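Local coordinates for protein anti-sigma-E factor ChrR (Rhodobacter sphaeroides, PDB 2Z2S) that inhibits the extracytoplasmic function sigma-E factor as a zinc-binding anti-sigma factor and so regulates transcription of the cycA and rpoE genes, at residues B[22-33]-B[90-98]. Sequence-based numbering, arbitrary orientation.
With ZN (zinc ion), chain I.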
# COMPACT_ATOMS: atom_id res chain seq x y z
N GLU B 22 -11.82 -2.56 -0.47
CA GLU B 22 -11.33 -2.15 -1.78
C GLU B 22 -11.53 -0.68 -2.16
O GLU B 22 -10.63 -0.04 -2.70
CB GLU B 22 -11.93 -3.03 -2.86
CG GLU B 22 -11.30 -2.77 -4.21
CD GLU B 22 -11.74 -3.75 -5.27
OE1 GLU B 22 -11.35 -3.57 -6.44
OE2 GLU B 22 -12.48 -4.70 -4.94
N ALA B 23 -12.71 -0.16 -1.88
CA ALA B 23 -13.00 1.23 -2.21
C ALA B 23 -11.98 2.15 -1.50
O ALA B 23 -11.20 2.86 -2.15
CB ALA B 23 -14.45 1.58 -1.79
N PHE B 24 -12.01 2.14 -0.17
CA PHE B 24 -11.09 2.98 0.59
C PHE B 24 -9.64 2.73 0.18
O PHE B 24 -8.87 3.68 0.05
CB PHE B 24 -11.30 2.75 2.10
CG PHE B 24 -12.65 3.21 2.60
CD1 PHE B 24 -13.13 4.46 2.26
CD2 PHE B 24 -13.43 2.39 3.40
CE1 PHE B 24 -14.36 4.90 2.71
CE2 PHE B 24 -14.67 2.83 3.85
CZ PHE B 24 -15.13 4.08 3.51
N SER B 25 -9.26 1.48 -0.02
CA SER B 25 -7.90 1.15 -0.46
C SER B 25 -7.61 1.86 -1.76
O SER B 25 -6.48 2.25 -2.03
CB SER B 25 -7.75 -0.34 -0.68
OG SER B 25 -8.02 -1.06 0.50
N LEU B 26 -8.62 2.03 -2.59
CA LEU B 26 -8.42 2.71 -3.86
C LEU B 26 -8.07 4.19 -3.67
O LEU B 26 -7.18 4.73 -4.31
CB LEU B 26 -9.69 2.56 -4.71
CG LEU B 26 -9.64 3.15 -6.13
CD1 LEU B 26 -8.32 2.76 -6.80
CD2 LEU B 26 -10.85 2.64 -6.96
N VAL B 27 -8.77 4.86 -2.77
CA VAL B 27 -8.50 6.27 -2.57
C VAL B 27 -7.18 6.47 -1.85
O VAL B 27 -6.36 7.30 -2.25
CB VAL B 27 -9.61 6.92 -1.76
CG1 VAL B 27 -9.24 8.34 -1.43
CG2 VAL B 27 -10.89 6.90 -2.56
N VAL B 28 -6.98 5.71 -0.78
CA VAL B 28 -5.76 5.83 -0.01
C VAL B 28 -4.52 5.61 -0.88
O VAL B 28 -3.56 6.38 -0.82
CB VAL B 28 -5.74 4.84 1.14
CG1 VAL B 28 -4.40 4.90 1.85
CG2 VAL B 28 -6.84 5.18 2.10
N ALA B 29 -4.55 4.57 -1.70
CA ALA B 29 -3.42 4.27 -2.57
C ALA B 29 -3.25 5.26 -3.72
O ALA B 29 -2.15 5.41 -4.23
CB ALA B 29 -3.53 2.85 -3.11
N THR B 30 -4.31 5.95 -4.15
CA THR B 30 -4.13 6.90 -5.23
C THR B 30 -3.45 8.10 -4.64
O THR B 30 -2.64 8.77 -5.29
CB THR B 30 -5.45 7.33 -5.89
OG1 THR B 30 -6.08 6.20 -6.50
CG2 THR B 30 -5.16 8.35 -7.00
N HIS B 31 -3.76 8.37 -3.38
CA HIS B 31 -3.11 9.49 -2.74
C HIS B 31 -1.64 9.10 -2.62
O HIS B 31 -0.77 9.85 -3.03
CB HIS B 31 -3.69 9.74 -1.35
CG HIS B 31 -3.05 10.89 -0.64
ND1 HIS B 31 -3.10 12.18 -1.12
CD2 HIS B 31 -2.32 10.94 0.50
CE1 HIS B 31 -2.44 12.98 -0.30
NE2 HIS B 31 -1.96 12.25 0.69
N LEU B 32 -1.39 7.90 -2.09
CA LEU B 32 -0.02 7.42 -1.91
C LEU B 32 0.83 7.53 -3.16
O LEU B 32 2.03 7.79 -3.08
CB LEU B 32 0.02 5.96 -1.41
CG LEU B 32 -0.46 5.63 0.01
CD1 LEU B 32 -0.03 4.22 0.36
CD2 LEU B 32 0.11 6.60 1.03
N SER B 33 0.24 7.35 -4.33
CA SER B 33 1.07 7.47 -5.51
C SER B 33 1.18 8.91 -6.00
O SER B 33 1.82 9.16 -7.02
CB SER B 33 0.53 6.61 -6.63
OG SER B 33 -0.47 7.33 -7.28
N ALA B 90 -4.68 10.47 -13.33
CA ALA B 90 -5.31 9.19 -12.96
C ALA B 90 -4.17 8.19 -13.09
O ALA B 90 -4.05 7.50 -14.11
CB ALA B 90 -6.40 8.86 -13.95
N PRO B 91 -3.33 8.06 -12.04
CA PRO B 91 -2.20 7.13 -12.13
C PRO B 91 -1.90 5.92 -11.21
O PRO B 91 -1.54 4.85 -11.72
CB PRO B 91 -1.03 8.08 -12.13
CG PRO B 91 -1.48 9.08 -11.02
CD PRO B 91 -3.00 9.15 -11.10
N ALA B 92 -2.02 6.06 -9.89
CA ALA B 92 -1.65 4.94 -9.02
C ALA B 92 -2.27 3.61 -9.44
O ALA B 92 -1.60 2.76 -10.03
CB ALA B 92 -1.95 5.28 -7.54
N PRO B 93 -3.53 3.38 -9.09
CA PRO B 93 -4.19 2.15 -9.48
C PRO B 93 -5.45 2.65 -10.18
O PRO B 93 -5.93 2.06 -11.13
CB PRO B 93 -4.46 1.47 -8.14
CG PRO B 93 -4.70 2.57 -7.23
CD PRO B 93 -4.07 3.82 -7.79
N LEU B 94 -5.98 3.77 -9.69
CA LEU B 94 -7.16 4.41 -10.26
C LEU B 94 -7.23 4.17 -11.77
O LEU B 94 -8.30 3.94 -12.33
CB LEU B 94 -7.11 5.91 -9.95
CG LEU B 94 -8.29 6.86 -10.18
CD1 LEU B 94 -8.01 7.72 -11.37
CD2 LEU B 94 -9.57 6.06 -10.34
N ALA B 95 -6.07 4.21 -12.42
CA ALA B 95 -5.97 4.01 -13.86
C ALA B 95 -6.51 2.65 -14.30
O ALA B 95 -6.92 2.48 -15.44
CB ALA B 95 -4.50 4.17 -14.30
N ASP B 96 -6.53 1.68 -13.39
CA ASP B 96 -7.04 0.37 -13.73
C ASP B 96 -8.55 0.40 -13.75
O ASP B 96 -9.17 -0.41 -14.44
CB ASP B 96 -6.57 -0.67 -12.71
CG ASP B 96 -5.08 -0.56 -12.38
OD1 ASP B 96 -4.30 -0.13 -13.27
OD2 ASP B 96 -4.69 -0.91 -11.25
N TYR B 97 -9.17 1.31 -13.02
CA TYR B 97 -10.63 1.36 -12.95
C TYR B 97 -11.14 2.33 -14.01
O TYR B 97 -12.39 2.45 -14.19
CB TYR B 97 -11.06 1.81 -11.56
CG TYR B 97 -10.62 0.83 -10.50
CD1 TYR B 97 -9.28 0.60 -10.23
CD2 TYR B 97 -11.56 0.07 -9.80
CE1 TYR B 97 -8.87 -0.36 -9.30
CE2 TYR B 97 -11.17 -0.89 -8.86
CZ TYR B 97 -9.82 -1.10 -8.62
OH TYR B 97 -9.42 -2.05 -7.72
N VAL B 98 -10.27 3.03 -14.72
CA VAL B 98 -10.74 3.95 -15.72
C VAL B 98 -9.86 3.78 -17.05
O VAL B 98 -8.72 3.74 -16.94
CB VAL B 98 -10.60 5.43 -15.36
CG1 VAL B 98 -10.97 6.25 -16.63
CG2 VAL B 98 -11.70 5.68 -14.30
ZN ZN I . -0.24 12.73 1.60
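The hydroxyl of Tyr97 donates to Glu22, with OH 2.8 Å from OE1, and this polar link closes one end of a mostly apolar contact. OE1 accepts through its anti lone pair and lies at the edge of the ring, while the carboxylate plane is turned 74° from that of the ring. The other oxygen, OE2, accepts from Gly122 N and from the backbone of a chain of another protein, so both carboxylate oxygens have hydrogen-bond partners. Leu26 shows how a branched side chain can serve two partners. Leu26 CD2 sits over the ring of Tyr97 in a CH-pi contact, 3.9 Å from the centroid and only 9° off the normal, whereas Leu26 CD1 meets Pro93 CG at 3.7 Å. A leucine in place of Tyr97 would probably leave Glu22 OE1 without this donor and deprive Leu26 CD2 of its flat platform. One turn on, Thr30 has OG1 beside its own backbone N (chi1 -64°), from where it reaches back 2.9 Å to Leu26 O. That carbonyl also accepts from Thr30 N, the two donors arriving from opposite faces of its plane. The tethered Thr30 OG1 abuts Pro93 CD at 3.4 Å and Leu94 CB at 3.6 Å. Helix 22-32 rests as well on strands 147-151 and 187-193, through Phe24, Val27 and Thr30, and carries His31, which binds zinc with His6, Cys35 and Cys38. The contact thus illustrates an interdomain seam, where a helix of the zinc-associated anti-sigma domain docks against segment 90-98 of the C-terminal, cupin-containing region required for the singlet-oxygen response.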